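Local coordinates for phosphopantothenoylcysteine decarboxylase (Cryptococcus neoformans, PDB 6EOA), which binds flavin mononucleotide and probably acts as a phosphopantothenoylcysteine decarboxylase in coenzyme A biosynthesis, as a member of the homooligomeric flavin-containing Cys decarboxylase superfamily, at residues Y77-R87 with Q96-V105. Numbering follows the deposited sequence.
Sequences YSQEDVDNSVR and QTGEHFGVRV
Gln79, in the first turn of helix 79-89, uses both ends of its amide to hold the backbone of the loop that returns from that helix. Its OE1 accepts from Val105 N at 2.9 Å, through a lone pair lying in the plane of the amide carbonyl. NE2 donates to Val103 O at 3.1 Å. The second N-H of NE2 runs to Asp83 OD1 at 3.0 Å, so three bonds fix the rotation of the amide. CG lies anti to the backbone N (chi1 173°), over the centre of the His100 ring in a CH-pi contact, 3.7 Å from the centroid; the chain then bends at chi2 and the amide stacks beside it, planes 19° apart.

From the edge of that ring, His100 ND1 donates to the syn lone pair of Asp83 OD2 at 2.7 Å, the carboxylate being turned 47° from the ring. Together with the stack, this His-carboxylate bond clamps the imidazole from two directions; Gly98 O sits over the opposite face. Farther out, Arg87 NH2 lies against Gln96 CA and also makes a long, weak salt bridge to Glu80 OE2 (3.5 Å) within the helix.

Apolar contacts flank this polar centre. Val86 CG1 rests on a face of the Phe101 ring, 4.0 Å from its centroid, a CH-pi contact, and Arg87 CG meets the same ring at CZ. At the other end, Val82 CG2 touches Val105 CG2 at 4.0 Å.

The loop is thus the return limb of a beta-alpha-beta crossover, from strand 63-69 through helix 79-89 to edge strand 105-106 of the parallel sheet. Val103 and Val82 pack on Val54 of helix 50-59, Val105 on Ala69 of strand 63-69, and Tyr77, which also touches Val105, hydrogen-bonds through OH to Thr41 OG1.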
ATOM      1  N   TYR A  77      13.909  12.983 -10.889  1.00 62.04           N
ATOM      2  CA  TYR A  77      14.183  13.407 -12.261  1.00 58.60           C
ATOM      3  C   TYR A  77      12.897  13.741 -13.012  1.00 60.16           C
ATOM      4  O   TYR A  77      11.810  13.295 -12.640  1.00 58.01           O
ATOM      5  CB  TYR A  77      14.971  12.329 -13.016  1.00 55.71           C
ATOM      6  CG  TYR A  77      14.166  11.104 -13.402  1.00 56.14           C
ATOM      7  CD1 TYR A  77      13.745  10.906 -14.714  1.00 54.66           C
ATOM      8  CD2 TYR A  77      13.824  10.147 -12.456  1.00 56.64           C
ATOM      9  CE1 TYR A  77      13.006   9.786 -15.069  1.00 50.55           C
ATOM     10  CE2 TYR A  77      13.090   9.025 -12.802  1.00 49.74           C
ATOM     11  CZ  TYR A  77      12.684   8.853 -14.106  1.00 50.11           C
ATOM     12  OH  TYR A  77      11.954   7.738 -14.450  1.00 57.03           O
ATOM     13  N   SER A  78      13.034  14.532 -14.070  1.00 60.88           N
ATOM     14  CA  SER A  78      11.896  14.949 -14.882  1.00 59.97           C
ATOM     15  C   SER A  78      12.010  14.432 -16.312  1.00 60.31           C
ATOM     16  O   SER A  78      13.032  13.860 -16.699  1.00 62.09           O
ATOM     17  CB  SER A  78      11.784  16.472 -14.892  1.00 61.04           C
ATOM     18  OG  SER A  78      12.917  17.047 -15.519  1.00 64.84           O
ATOM     19  N   GLN A  79      10.959  14.641 -17.097  1.00 61.12           N
ATOM     20  CA  GLN A  79      10.960  14.242 -18.497  1.00 63.33           C
ATOM     21  C   GLN A  79      12.036  15.002 -19.261  1.00 64.23           C
ATOM     22  O   GLN A  79      12.664  14.474 -20.177  1.00 63.40           O
ATOM     23  CB  GLN A  79       9.586  14.489 -19.127  1.00 64.72           C
ATOM     24  CG  GLN A  79       9.534  14.252 -20.625  1.00 67.02           C
ATOM     25  CD  GLN A  79       9.638  12.786 -20.979  1.00 68.77           C
ATOM     26  OE1 GLN A  79       8.856  11.964 -20.499  1.00 70.18           O
ATOM     27  NE2 GLN A  79      10.608  12.447 -21.819  1.00 67.48           N
ATOM     28  N   GLU A  80      12.259  16.246 -18.859  1.00 67.22           N
ATOM     29  CA  GLU A  80      13.199  17.094 -19.568  1.00 75.52           C
ATOM     30  C   GLU A  80      14.639  16.718 -19.244  1.00 73.86           C
ATOM     31  O   GLU A  80      15.534  16.924 -20.063  1.00 79.06           O
ATOM     32  CB  GLU A  80      12.938  18.565 -19.252  1.00 83.33           C
ATOM     33  CG  GLU A  80      13.039  19.461 -20.480  1.00 93.47           C
ATOM     34  CD  GLU A  80      12.217  18.941 -21.653  1.00 98.85           C
ATOM     35  OE1 GLU A  80      11.072  18.478 -21.437  1.00 99.05           O
ATOM     36  OE2 GLU A  80      12.725  18.986 -22.793  1.00102.18           O
ATOM     37  N   ASP A  81      14.858  16.159 -18.057  1.00 67.39           N
ATOM     38  CA  ASP A  81      16.161  15.596 -17.718  1.00 64.87           C
ATOM     39  C   ASP A  81      16.496  14.486 -18.707  1.00 62.69           C
ATOM     40  O   ASP A  81      17.612  14.412 -19.220  1.00 61.27           O
ATOM     41  CB  ASP A  81      16.178  15.055 -16.283  1.00 63.39           C
ATOM     42  CG  ASP A  81      16.118  16.156 -15.238  1.00 65.35           C
ATOM     43  OD1 ASP A  81      16.568  17.286 -15.527  1.00 65.09           O
ATOM     44  OD2 ASP A  81      15.613  15.892 -14.126  1.00 66.91           O
ATOM     45  N   VAL A  82      15.513  13.628 -18.969  1.00 62.23           N
ATOM     46  CA  VAL A  82      15.666  12.549 -19.940  1.00 60.55           C
ATOM     47  C   VAL A  82      15.940  13.109 -21.337  1.00 61.38           C
ATOM     48  O   VAL A  82      16.864  12.668 -22.021  1.00 62.58           O
ATOM     49  CB  VAL A  82      14.416  11.649 -19.987  1.00 59.16           C
ATOM     50  CG1 VAL A  82      14.509  10.670 -21.148  1.00 58.13           C
ATOM     51  CG2 VAL A  82      14.237  10.911 -18.669  1.00 56.30           C
ATOM     52  N   ASP A  83      15.140  14.088 -21.747  1.00 61.27           N
ATOM     53  CA  ASP A  83      15.306  14.724 -23.052  1.00 65.70           C
ATOM     54  C   ASP A  83      16.675  15.386 -23.196  1.00 65.17           C
ATOM     55  O   ASP A  83      17.341  15.228 -24.224  1.00 64.69           O
ATOM     56  CB  ASP A  83      14.202  15.753 -23.288  1.00 69.54           C
ATOM     57  CG  ASP A  83      12.863  15.106 -23.603  1.00 71.73           C
ATOM     58  OD1 ASP A  83      12.721  13.882 -23.383  1.00 69.76           O
ATOM     59  OD2 ASP A  83      11.949  15.822 -24.070  1.00 72.21           O
ATOM     60  N   ASN A  84      17.093  16.127 -22.171  1.00 64.89           N
ATOM     61  CA  ASN A  84      18.434  16.714 -22.148  1.00 67.67           C
ATOM     62  C   ASN A  84      19.494  15.628 -22.268  1.00 65.75           C
ATOM     63  O   ASN A  84      20.506  15.797 -22.948  1.00 66.15           O
ATOM     64  CB  ASN A  84      18.663  17.513 -20.863  1.00 70.26           C
ATOM     65  CG  ASN A  84      17.983  18.866 -20.883  1.00 74.34           C
ATOM     66  OD1 ASN A  84      17.577  19.356 -21.935  1.00 79.10           O
ATOM     67  ND2 ASN A  84      17.860  19.481 -19.711  1.00 74.48           N
ATOM     68  N   SER A  85      19.239  14.505 -21.606  1.00 62.33           N
ATOM     69  CA  SER A  85      20.183  13.399 -21.569  1.00 66.16           C
ATOM     70  C   SER A  85      20.263  12.679 -22.915  1.00 66.46           C
ATOM     71  O   SER A  85      21.325  12.185 -23.304  1.00 68.50           O
ATOM     72  CB  SER A  85      19.796  12.422 -20.459  1.00 70.05           C
ATOM     73  OG  SER A  85      20.802  11.450 -20.253  1.00 77.33           O
ATOM     74  N   VAL A  86      19.140  12.627 -23.628  1.00 64.25           N
ATOM     75  CA  VAL A  86      19.115  12.033 -24.960  1.00 62.96           C
ATOM     76  C   VAL A  86      19.906  12.897 -25.945  1.00 67.69           C
ATOM     77  O   VAL A  86      20.733  12.388 -26.709  1.00 72.13           O
ATOM     78  CB  VAL A  86      17.670  11.846 -25.469  1.00 60.85           C
ATOM     79  CG1 VAL A  86      17.664  11.489 -26.943  1.00 62.55           C
ATOM     80  CG2 VAL A  86      16.953  10.777 -24.650  1.00 57.82           C
ATOM     81  N   ARG A  87      19.662  14.204 -25.916  1.00 68.79           N
ATOM     82  CA  ARG A  87      20.392  15.135 -26.775  1.00 72.12           C
ATOM     83  C   ARG A  87      21.888  15.081 -26.508  1.00 75.30           C
ATOM     84  O   ARG A  87      22.698  15.133 -27.432  1.00 76.15           O
ATOM     85  CB  ARG A  87      19.893  16.566 -26.577  1.00 72.88           C
ATOM     86  CG  ARG A  87      18.436  16.777 -26.919  1.00 73.25           C
ATOM     87  CD  ARG A  87      18.066  18.238 -26.759  1.00 75.87           C
ATOM     88  NE  ARG A  87      16.622  18.415 -26.729  1.00 81.66           N
ATOM     89  CZ  ARG A  87      15.922  18.612 -25.619  1.00 81.02           C
ATOM     90  NH1 ARG A  87      16.538  18.665 -24.444  1.00 78.93           N
ATOM     91  NH2 ARG A  87      14.608  18.759 -25.683  1.00 81.60           N
ATOM     92  N   GLN A  96      13.828  22.021 -27.643  1.00 91.44           N
ATOM     93  CA  GLN A  96      12.801  21.312 -26.900  1.00 92.39           C
ATOM     94  C   GLN A  96      11.824  20.518 -27.748  1.00 92.27           C
ATOM     95  O   GLN A  96      11.481  20.883 -28.874  1.00 94.68           O
ATOM     96  CB  GLN A  96      12.041  22.291 -25.998  1.00 96.93           C
ATOM     97  CG  GLN A  96      12.392  22.113 -24.523  1.00100.14           C
ATOM     98  CD  GLN A  96      12.704  23.417 -23.816  1.00106.33           C
ATOM     99  OE1 GLN A  96      12.295  24.494 -24.255  1.00108.94           O
ATOM    100  NE2 GLN A  96      13.448  23.326 -22.716  1.00106.73           N
ATOM    101  N   THR A  97      11.399  19.410 -27.153  1.00 91.04           N
ATOM    102  CA  THR A  97      10.426  18.482 -27.702  1.00 92.99           C
ATOM    103  C   THR A  97       9.757  17.869 -26.460  1.00 93.30           C
ATOM    104  O   THR A  97      10.408  17.729 -25.425  1.00 93.87           O
ATOM    105  CB  THR A  97      11.103  17.422 -28.620  1.00 83.81           C
ATOM    106  OG1 THR A  97      10.117  16.704 -29.374  1.00 85.31           O
ATOM    107  CG2 THR A  97      11.956  16.447 -27.815  1.00 81.23           C
ATOM    108  N   GLY A  98       8.472  17.530 -26.516  1.00 94.25           N
ATOM    109  CA  GLY A  98       7.677  17.524 -27.724  1.00 93.02           C
ATOM    110  C   GLY A  98       7.359  16.043 -27.728  1.00 89.71           C
ATOM    111  O   GLY A  98       6.560  15.564 -26.918  1.00 88.32           O
ATOM    112  N   GLU A  99       8.019  15.309 -28.619  1.00 87.06           N
ATOM    113  CA  GLU A  99       7.738  13.890 -28.796  1.00 83.32           C
ATOM    114  C   GLU A  99       8.731  13.045 -28.003  1.00 80.95           C
ATOM    115  O   GLU A  99       8.558  11.834 -27.875  1.00 79.97           O
ATOM    116  CB  GLU A  99       7.768  13.510 -30.278  1.00 83.82           C
ATOM    117  CG  GLU A  99       6.801  14.321 -31.134  1.00 87.12           C
ATOM    118  CD  GLU A  99       5.397  14.379 -30.549  1.00 87.68           C
ATOM    119  OE1 GLU A  99       4.807  15.480 -30.530  1.00 90.97           O
ATOM    120  OE2 GLU A  99       4.877  13.328 -30.116  1.00 85.33           O
ATOM    121  N   HIS A 100       9.767  13.699 -27.477  1.00 80.07           N
ATOM    122  CA  HIS A 100      10.746  13.082 -26.574  1.00 74.00           C
ATOM    123  C   HIS A 100      11.547  11.940 -27.220  1.00 70.17           C
ATOM    124  O   HIS A 100      11.996  11.025 -26.528  1.00 68.35           O
ATOM    125  CB  HIS A 100      10.053  12.578 -25.301  1.00 71.84           C
ATOM    126  CG  HIS A 100       9.125  13.577 -24.678  1.00 73.53           C
ATOM    127  ND1 HIS A 100       9.481  14.889 -24.452  1.00 72.93           N
ATOM    128  CD2 HIS A 100       7.852  13.452 -24.227  1.00 73.44           C
ATOM    129  CE1 HIS A 100       8.469  15.530 -23.895  1.00 72.56           C
ATOM    130  NE2 HIS A 100       7.469  14.680 -23.746  1.00 72.27           N
ATOM    131  N   PHE A 101      11.664  11.980 -28.547  1.00 72.53           N
ATOM    132  CA  PHE A 101      12.647  11.196 -29.322  1.00 75.90           C
ATOM    133  C   PHE A 101      12.504   9.684 -29.668  1.00 95.26           C
ATOM    134  O   PHE A 101      13.468   9.140 -30.203  1.00102.23           O
ATOM    135  CB  PHE A 101      14.020  11.326 -28.644  1.00 77.94           C
ATOM    136  CG  PHE A 101      14.638  12.683 -28.772  1.00 80.55           C
ATOM    137  CD1 PHE A 101      15.070  13.145 -30.002  1.00 80.97           C
ATOM    138  CD2 PHE A 101      14.810  13.491 -27.658  1.00 81.88           C
ATOM    139  CE1 PHE A 101      15.647  14.394 -30.126  1.00 83.46           C
ATOM    140  CE2 PHE A 101      15.391  14.741 -27.773  1.00 83.44           C
ATOM    141  CZ  PHE A 101      15.809  15.193 -29.011  1.00 84.46           C
ATOM    142  N   GLY A 102      11.408   8.967 -29.404  1.00 88.30           N
ATOM    143  CA  GLY A 102      10.269   9.350 -28.603  1.00 82.43           C
ATOM    144  C   GLY A 102      10.356   8.383 -27.439  1.00 78.30           C
ATOM    145  O   GLY A 102      10.095   7.188 -27.586  1.00 77.44           O
ATOM    146  N   VAL A 103      10.753   8.903 -26.281  1.00 75.73           N
ATOM    147  CA  VAL A 103      10.859   8.104 -25.069  1.00 74.89           C
ATOM    148  C   VAL A 103      10.028   8.803 -23.998  1.00 78.33           C
ATOM    149  O   VAL A 103      10.509   9.704 -23.311  1.00 79.34           O
ATOM    150  CB  VAL A 103      12.292   7.905 -24.544  1.00 72.01           C
ATOM    151  CG1 VAL A 103      12.280   7.023 -23.303  1.00 67.88           C
ATOM    152  CG2 VAL A 103      13.178   7.304 -25.626  1.00 72.51           C
ATOM    153  N   ARG A 104       8.774   8.393 -23.861  1.00 80.35           N
ATOM    154  CA  ARG A 104       7.911   8.991 -22.858  1.00 80.59           C
ATOM    155  C   ARG A 104       8.107   8.309 -21.510  1.00 76.61           C
ATOM    156  O   ARG A 104       8.225   7.087 -21.424  1.00 78.93           O
ATOM    157  CB  ARG A 104       6.441   8.929 -23.291  1.00 85.14           C
ATOM    158  CG  ARG A 104       5.487   8.523 -22.179  1.00 89.22           C
ATOM    159  CD  ARG A 104       4.057   8.937 -22.485  1.00 94.48           C
ATOM    160  NE  ARG A 104       3.836  10.364 -22.255  1.00100.27           N
ATOM    161  CZ  ARG A 104       2.643  10.916 -22.051  1.00104.81           C
ATOM    162  NH1 ARG A 104       1.548  10.165 -22.047  1.00104.34           N
ATOM    163  NH2 ARG A 104       2.544  12.225 -21.848  1.00108.70           N
ATOM    164  N   VAL A 105       8.164   9.122 -20.463  1.00 69.81           N
ATOM    165  CA  VAL A 105       8.183   8.617 -19.103  1.00 63.69           C
ATOM    166  C   VAL A 105       6.746   8.391 -18.649  1.00 60.83           C
ATOM    167  O   VAL A 105       6.027   9.347 -18.367  1.00 58.92           O
ATOM    168  CB  VAL A 105       8.894   9.594 -18.142  1.00 63.81           C
ATOM    169  CG1 VAL A 105       8.746   9.131 -16.704  1.00 62.53           C
ATOM    170  CG2 VAL A 105      10.366   9.746 -18.522  1.00 64.92           C
TER